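Local coordinates for protein ochratoxinase (Aspergillus niger, PDB 4C65) that hydrolyses the amide bond of ochratoxin A as a zinc-dependent, homooctameric carboxypeptidase, releasing phenylalanine and ochratoxin alpha, at residues G140-Q145 and K204-G209; K33-V38 and G381-G386. All coordinates share one frame; numbering follows the deposited sequence. Where two conformers were deposited one is given.

Contact 1: residues G140-Q145 and K204-G209; sequences GAALSQ and KVMASG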
ATOM      1  N   GLY A 140       9.802 -17.152 -19.774  1.00 13.14           N
ATOM      2  CA  GLY A 140       9.742 -16.299 -18.599  1.00 13.19           C
ATOM      3  C   GLY A 140       9.082 -17.139 -17.519  1.00 13.29           C
ATOM      4  O   GLY A 140       9.462 -18.305 -17.322  1.00 13.74           O
ATOM      5  N   ALA A 141       8.086 -16.579 -16.844  1.00 13.08           N
ATOM      6  CA  ALA A 141       7.362 -17.313 -15.810  1.00 13.25           C
ATOM      7  C   ALA A 141       6.366 -18.296 -16.411  1.00 13.56           C
ATOM      8  O   ALA A 141       5.763 -18.017 -17.444  1.00 13.86           O
ATOM      9  CB  ALA A 141       6.624 -16.353 -14.930  1.00 13.32           C
ATOM     10  N   ALA A 142       6.252 -19.478 -15.807  1.00 13.81           N
ATOM     11  CA  ALA A 142       5.141 -20.380 -16.108  1.00 13.74           C
ATOM     12  C   ALA A 142       3.897 -19.694 -15.573  1.00 13.75           C
ATOM     13  O   ALA A 142       3.938 -19.130 -14.468  1.00 14.14           O
ATOM     14  CB  ALA A 142       5.334 -21.727 -15.426  1.00 13.82           C
ATOM     15  N   LEU A 143       2.822 -19.713 -16.355  1.00 13.31           N
ATOM     16  CA  LEU A 143       1.575 -19.142 -15.913  1.00 13.34           C
ATOM     17  C   LEU A 143       0.696 -20.189 -15.225  1.00 13.29           C
ATOM     18  O   LEU A 143       0.506 -21.279 -15.735  1.00 13.68           O
ATOM     19  CB  LEU A 143       0.809 -18.536 -17.077  1.00 13.36           C
ATOM     20  CG  LEU A 143       1.487 -17.549 -18.016  1.00 13.24           C
ATOM     21  CD1 LEU A 143       0.431 -16.818 -18.827  1.00 13.49           C
ATOM     22  CD2 LEU A 143       2.345 -16.543 -17.283  1.00 13.26           C
ATOM     23  N   SER A 144       0.133 -19.822 -14.079  1.00 13.31           N
ATOM     24  CA  SER A 144      -0.707 -20.697 -13.297  1.00 13.46           C
ATOM     25  C   SER A 144      -1.861 -19.938 -12.686  1.00 13.71           C
ATOM     26  O   SER A 144      -1.770 -18.747 -12.408  1.00 13.83           O
ATOM     27  CB  SER A 144       0.111 -21.325 -12.192  1.00 13.55           C
ATOM     28  OG  SER A 144      -0.651 -22.207 -11.400  1.00 14.18           O
ATOM     29  N   GLN A 145      -2.977 -20.621 -12.506  1.00 13.95           N
ATOM     30  CA  GLN A 145      -4.059 -20.089 -11.697  1.00 14.19           C
ATOM     31  C   GLN A 145      -3.659 -20.183 -10.225  1.00 14.18           C
ATOM     32  O   GLN A 145      -2.792 -20.965  -9.871  1.00 13.81           O
ATOM     33  CB  GLN A 145      -5.360 -20.867 -11.950  1.00 14.59           C
ATOM     34  CG  GLN A 145      -5.243 -22.362 -11.706  1.00 14.83           C
ATOM     35  CD  GLN A 145      -6.567 -23.003 -11.502  1.00 15.42           C
ATOM     36  OE1 GLN A 145      -7.216 -23.439 -12.453  1.00 15.85           O
ATOM     37  NE2 GLN A 145      -6.998 -23.071 -10.257  1.00 15.81           N
ATOM     38  N   LYS A 204       4.334 -20.549 -21.512  1.00 14.16           N
ATOM     39  CA  LYS A 204       4.027 -21.808 -20.807  0.50 14.48           C
ATOM     40  C   LYS A 204       2.869 -21.630 -19.840  1.00 14.73           C
ATOM     41  O   LYS A 204       2.896 -20.741 -19.003  1.00 14.78           O
ATOM     42  CB  LYS A 204       5.279 -22.296 -20.059  0.50 14.38           C
ATOM     43  CG  LYS A 204       5.065 -23.258 -18.907  0.50 14.54           C
ATOM     44  CD  LYS A 204       5.024 -24.713 -19.298  0.50 14.68           C
ATOM     45  CE  LYS A 204       5.144 -25.403 -17.902  0.50 14.76           C
ATOM     46  NZ  LYS A 204       6.360 -25.196 -16.991  0.50 14.56           N
ATOM     47  N   VAL A 205       1.886 -22.539 -19.914  1.00 15.45           N
ATOM     48  CA  VAL A 205       0.764 -22.576 -18.955  1.00 15.77           C
ATOM     49  C   VAL A 205       0.710 -23.905 -18.213  1.00 15.99           C
ATOM     50  O   VAL A 205       1.172 -24.927 -18.722  1.00 15.69           O
ATOM     51  CB  VAL A 205      -0.615 -22.397 -19.609  1.00 16.26           C
ATOM     52  CG1 VAL A 205      -0.687 -21.054 -20.268  1.00 16.40           C
ATOM     53  CG2 VAL A 205      -0.909 -23.479 -20.632  1.00 16.70           C
ATOM     54  N   MET A 206       0.158 -23.858 -16.995  1.00 15.87           N
ATOM     55  CA  MET A 206      -0.175 -25.049 -16.248  1.00 15.79           C
ATOM     56  C   MET A 206      -1.638 -25.303 -16.582  1.00 15.53           C
ATOM     57  O   MET A 206      -2.512 -24.527 -16.231  1.00 15.10           O
ATOM     58  CB  MET A 206       0.027 -24.817 -14.762  1.00 16.01           C
ATOM     59  CG  MET A 206       1.436 -24.376 -14.377  1.00 16.07           C
ATOM     60  SD  MET A 206       2.739 -25.512 -14.901  1.00 16.57           S
ATOM     61  CE  MET A 206       4.077 -25.004 -13.797  1.00 16.54           C
ATOM     62  N   ALA A 207      -1.881 -26.389 -17.296  1.00 15.33           N
ATOM     63  CA  ALA A 207      -3.199 -26.719 -17.767  1.00 15.38           C
ATOM     64  C   ALA A 207      -3.733 -27.951 -17.073  1.00 15.70           C
ATOM     65  O   ALA A 207      -4.802 -28.453 -17.422  1.00 15.97           O
ATOM     66  CB  ALA A 207      -3.173 -26.911 -19.263  1.00 15.43           C
ATOM     67  N   SER A 208      -2.993 -28.449 -16.086  1.00 15.64           N
ATOM     68  CA  SER A 208      -3.505 -29.479 -15.195  1.00 16.18           C
ATOM     69  C   SER A 208      -2.678 -29.533 -13.930  1.00 15.99           C
ATOM     70  O   SER A 208      -1.676 -28.836 -13.802  1.00 15.55           O
ATOM     71  CB  SER A 208      -3.555 -30.851 -15.900  1.00 16.48           C
ATOM     72  OG  SER A 208      -2.276 -31.411 -15.974  1.00 16.52           O
ATOM     73  N   GLY A 209      -3.091 -30.375 -13.000  1.00 23.74           N
ATOM     74  CA  GLY A 209      -2.369 -30.556 -11.769  1.00 26.75           C
ATOM     75  C   GLY A 209      -0.994 -31.152 -11.959  1.00 29.53           C
ATOM     76  O   GLY A 209      -0.634 -31.600 -13.043  1.00 29.09           O
TER
HETATM   77  O   HOH W   1       5.043 -18.138 -20.065  1.00 10.16           O
HETATM   78  O   HOH W   2      -2.791 -23.230 -13.703  1.00  4.66           O

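Contact 2: residues K33-V38 and G381-G386; sequences KIIAFV and GQLREG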
ATOM      1  N   LYS A  33      27.809 -17.559 -39.845  1.00 25.88           N
ATOM      2  CA  LYS A  33      26.844 -18.138 -38.892  1.00 24.77           C
ATOM      3  C   LYS A  33      26.042 -19.274 -39.453  1.00 23.19           C
ATOM      4  O   LYS A  33      25.339 -19.949 -38.705  1.00 21.52           O
ATOM      5  CB  LYS A  33      25.893 -17.057 -38.409  1.00 26.90           C
ATOM      6  CG  LYS A  33      26.621 -15.962 -37.646  1.00 29.17           C
ATOM      7  CD  LYS A  33      25.761 -14.732 -37.413  1.00 31.88           C
ATOM      8  CE  LYS A  33      26.549 -13.596 -36.782  1.00 35.01           C
ATOM      9  NZ  LYS A  33      25.878 -13.028 -35.575  1.00 36.26           N
ATOM     10  N   ILE A  34      26.145 -19.495 -40.760  1.00 23.48           N
ATOM     11  CA  ILE A  34      25.257 -20.395 -41.485  1.00 22.86           C
ATOM     12  C   ILE A  34      25.962 -21.555 -42.165  1.00 22.53           C
ATOM     13  O   ILE A  34      27.156 -21.541 -42.338  1.00 22.88           O
ATOM     14  CB  ILE A  34      24.484 -19.476 -42.452  1.00 24.49           C
ATOM     15  CG1 ILE A  34      23.393 -18.877 -41.570  1.00 24.49           C
ATOM     16  CG2 ILE A  34      23.919 -20.164 -43.690  1.00 24.91           C
ATOM     17  CD1 ILE A  34      23.509 -17.384 -41.385  1.00 25.88           C
ATOM     18  N   ILE A  35      25.217 -22.608 -42.455  1.00 21.61           N
ATOM     19  CA  ILE A  35      25.760 -23.746 -43.128  1.00 21.43           C
ATOM     20  C   ILE A  35      25.709 -23.469 -44.613  1.00 22.77           C
ATOM     21  O   ILE A  35      24.641 -23.278 -45.168  1.00 23.20           O
ATOM     22  CB  ILE A  35      24.947 -25.015 -42.814  1.00 20.86           C
ATOM     23  CG1 ILE A  35      25.107 -25.368 -41.322  1.00 19.64           C
ATOM     24  CG2 ILE A  35      25.406 -26.172 -43.702  1.00 21.03           C
ATOM     25  CD1 ILE A  35      24.021 -26.262 -40.772  1.00 19.28           C
ATOM     26  N   ALA A  36      26.872 -23.484 -45.252  1.00 23.10           N
ATOM     27  CA  ALA A  36      26.974 -23.137 -46.648  1.00 24.71           C
ATOM     28  C   ALA A  36      26.829 -24.338 -47.570  1.00 24.93           C
ATOM     29  O   ALA A  36      26.399 -24.192 -48.696  1.00 25.80           O
ATOM     30  CB  ALA A  36      28.295 -22.429 -46.911  1.00 25.76           C
ATOM     31  N   PHE A  37      27.215 -25.516 -47.097  1.00 24.28           N
ATOM     32  CA  PHE A  37      27.152 -26.722 -47.912  1.00 25.00           C
ATOM     33  C   PHE A  37      27.085 -27.983 -47.049  1.00 24.20           C
ATOM     34  O   PHE A  37      27.768 -28.081 -46.024  1.00 23.00           O
ATOM     35  CB  PHE A  37      28.381 -26.815 -48.827  1.00 26.11           C
ATOM     36  CG  PHE A  37      28.533 -28.154 -49.521  1.00 26.51           C
ATOM     37  CD1 PHE A  37      27.829 -28.422 -50.686  1.00 27.51           C
ATOM     38  CD2 PHE A  37      29.374 -29.146 -48.997  1.00 26.01           C
ATOM     39  CE1 PHE A  37      27.965 -29.636 -51.336  1.00 28.18           C
ATOM     40  CE2 PHE A  37      29.517 -30.366 -49.639  1.00 26.78           C
ATOM     41  CZ  PHE A  37      28.819 -30.609 -50.822  1.00 27.78           C
ATOM     42  N   VAL A  38      26.290 -28.950 -47.502  1.00 24.61           N
ATOM     43  CA  VAL A  38      26.311 -30.281 -46.945  1.00 24.52           C
ATOM     44  C   VAL A  38      26.213 -31.277 -48.079  1.00 26.00           C
ATOM     45  O   VAL A  38      25.424 -31.122 -48.994  1.00 27.24           O
ATOM     46  CB  VAL A  38      25.143 -30.522 -45.990  1.00 23.86           C
ATOM     47  CG1 VAL A  38      25.195 -31.931 -45.422  1.00 23.54           C
ATOM     48  CG2 VAL A  38      25.165 -29.508 -44.859  1.00 23.36           C
ATOM     49  N   GLY A 381      18.475 -26.931 -36.303  1.00 16.21           N
ATOM     50  CA  GLY A 381      18.186 -28.318 -35.942  1.00 16.34           C
ATOM     51  C   GLY A 381      18.412 -29.339 -37.054  1.00 17.35           C
ATOM     52  O   GLY A 381      18.160 -30.529 -36.851  1.00 16.83           O
ATOM     53  N   GLN A 382      18.956 -28.892 -38.185  1.00 17.73           N
ATOM     54  CA  GLN A 382      19.378 -29.782 -39.249  1.00 19.03           C
ATOM     55  C   GLN A 382      20.681 -29.334 -39.906  1.00 20.19           C
ATOM     56  O   GLN A 382      20.959 -28.131 -39.992  1.00 19.69           O
ATOM     57  CB  GLN A 382      18.334 -29.838 -40.341  1.00 19.44           C
ATOM     58  CG  GLN A 382      17.017 -30.379 -39.882  1.00 18.78           C
ATOM     59  CD  GLN A 382      16.041 -30.421 -41.028  1.00 19.42           C
ATOM     60  OE1 GLN A 382      16.258 -31.078 -42.020  1.00 19.84           O
ATOM     61  NE2 GLN A 382      14.927 -29.739 -40.853  1.00 19.32           N
ATOM     62  N   LEU A 383      21.480 -30.313 -40.345  1.00 21.56           N
ATOM     63  CA  LEU A 383      22.694 -30.033 -41.095  1.00 22.80           C
ATOM     64  C   LEU A 383      22.275 -29.901 -42.556  1.00 23.97           C
ATOM     65  O   LEU A 383      22.300 -30.873 -43.309  1.00 24.75           O
ATOM     66  CB  LEU A 383      23.767 -31.123 -40.896  1.00 23.52           C
ATOM     67  CG  LEU A 383      24.306 -31.343 -39.477  1.00 23.30           C
ATOM     68  CD1 LEU A 383      25.541 -32.222 -39.539  1.00 24.27           C
ATOM     69  CD2 LEU A 383      24.635 -30.045 -38.729  1.00 22.59           C
ATOM     70  N   ARG A 384      21.872 -28.688 -42.908  1.00 24.38           N
ATOM     71  CA  ARG A 384      21.315 -28.354 -44.214  1.00 26.10           C
ATOM     72  C   ARG A 384      21.788 -26.994 -44.647  1.00 26.01           C
ATOM     73  O   ARG A 384      21.896 -26.102 -43.818  1.00 24.63           O
ATOM     74  CB  ARG A 384      19.792 -28.254 -44.158  1.00 26.85           C
ATOM     75  CG  ARG A 384      19.193 -29.542 -44.603  1.00 28.61           C
ATOM     76  CD  ARG A 384      17.702 -29.548 -44.420  1.00 29.33           C
ATOM     77  NE  ARG A 384      17.050 -28.957 -45.578  1.00 31.55           N
ATOM     78  CZ  ARG A 384      15.739 -28.985 -45.767  1.00 32.81           C
ATOM     79  NH1 ARG A 384      14.952 -29.598 -44.896  1.00 31.94           N
ATOM     80  NH2 ARG A 384      15.215 -28.396 -46.834  1.00 34.13           N
ATOM     81  N   GLU A 385      21.991 -26.813 -45.944  1.00 26.98           N
ATOM     82  CA  GLU A 385      22.385 -25.523 -46.450  1.00 27.47           C
ATOM     83  C   GLU A 385      21.348 -24.439 -46.061  1.00 26.00           C
ATOM     84  O   GLU A 385      20.137 -24.641 -46.155  1.00 24.98           O
ATOM     85  CB  GLU A 385      22.579 -25.600 -47.955  1.00 30.16           C
ATOM     86  CG  GLU A 385      23.094 -24.299 -48.555  1.00 32.39           C
ATOM     87  CD  GLU A 385      23.121 -24.200 -50.079  1.00 35.27           C
ATOM     88  OE1 GLU A 385      22.078 -24.449 -50.710  1.00 37.19           O
ATOM     89  OE2 GLU A 385      24.120 -23.727 -50.663  1.00 37.85           O
ATOM     90  N   GLY A 386      21.849 -23.306 -45.590  1.00 25.20           N
ATOM     91  CA  GLY A 386      21.008 -22.180 -45.191  1.00 24.37           C
ATOM     92  C   GLY A 386      20.547 -22.203 -43.736  1.00 22.76           C
ATOM     93  O   GLY A 386      20.015 -21.223 -43.255  1.00 21.99           O
TER

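Contact 1: residues G140-Q145 and K204-G209
L143 and V205 pair as neighbours on two short parallel strands, 142-144 and 204-206, in the twisted TIM barrel of this amidohydrolase. The strand axes are 4.6 Å apart and their directions differ by 32°.

Two backbone hydrogen bonds join the strands, and L143 makes both. L143 N donates to K204 O at 2.8 Å. M206 N donates to L143 O at 2.9 Å. L143 O also takes a CA-H...O contact from V205 CA. Bonds to the two residues flanking V205 are the pattern of a parallel bridge.

A water extends the pairing at each end. Water 1 donates to A141 O and accepts from K204 N. Water 2 donates to M206 O and accepts from Q145 N, where the strands have diverged too far for a direct bond.

K204 is an active-site residue and a ligand of both zinc ions. Its backbone is held in this pairing. In the conformer given, its NZ bonds to L115 O. M206 lies against H245, a ligand of the second zinc.

The apolar contacts are small and fully buried. The L143 side chain packs on A191, V192 and Q195 of helix 185-198. A142 CB meets K204 CG at 3.8 Å and M206 CE at 3.9 Å, so the A142 methyl touches the side chains of both K204 and M206. M206 CG, anti to its own carbonyl carbon (chi1 -57°), lies beside S144 CB and 3.5 Å from L143 O.

Contact 2: residues K33-V38 and G381-G386
I35 and G386 are joined by the backbone hydrogen bond of this contact, between strand 34-38, probably part of the smaller beta-sandwich domain, and the loop that precedes strand 391-394. G386 N donates to I35 O at 2.8 Å. The bond is nearly straight (171° at the hydrogen), and the donor lies in the carbonyl plane. E385 CA adds a CA-H...O contact to the same oxygen. I35 also has a backbone bond to Y387, the next residue of the loop.

The strand is irregular here. A36 and F37 both face V29 of strand 26-31, which makes a classic beta bulge. I35 and V38, on either side of it, point toward the loop. L383 is the centre of an inverse gamma turn, closed by a weak bond from R384 N to Q382 O.

Much of the packing sets aliphatic groups on carbonyl oxygens. I35 CB lies 3.4 Å from R384 O. I35 CD1 reaches Q382 O and, at 4.3 Å, L383 CD2. V38 CG2 rests 3.5 Å from L383 O. I34 CG2 sits on G386 CA, where both residues are exposed. Further in, L383 packs on L15, L28 and L61.

E385 CG, anti to the backbone N (chi1 -176°), comes 3.3 Å from A36 O. Its OE2 is 3.0 Å from that oxygen, yet both are acceptors, so the closeness may be mildly repulsive. The directional bonding between the segments is thus one hydrogen bond and a CA-H...O contact on I35 O; the rest is van der Waals packing, mostly aliphatic groups on carbonyl oxygens.

The centres of contacts 1 and 2 are 35 Å apart, on opposite sides of the chain's centre, and their nearest atoms are about 21 Å apart. Along the chain, contact 1 is nested inside the loop that contact 2 closes: 33-38 comes first, then 140-145 and 204-209, then 381-386. They share no strand. Contact 1 is buried in the TIM barrel and carries K204, a ligand of both zinc ions. Contact 2 is partly exposed and away from the annotated sites. It joins chain that comes before and after the five parallel strands from 203-206 to 331-332, consistent with a place in the smaller beta-sandwich domain.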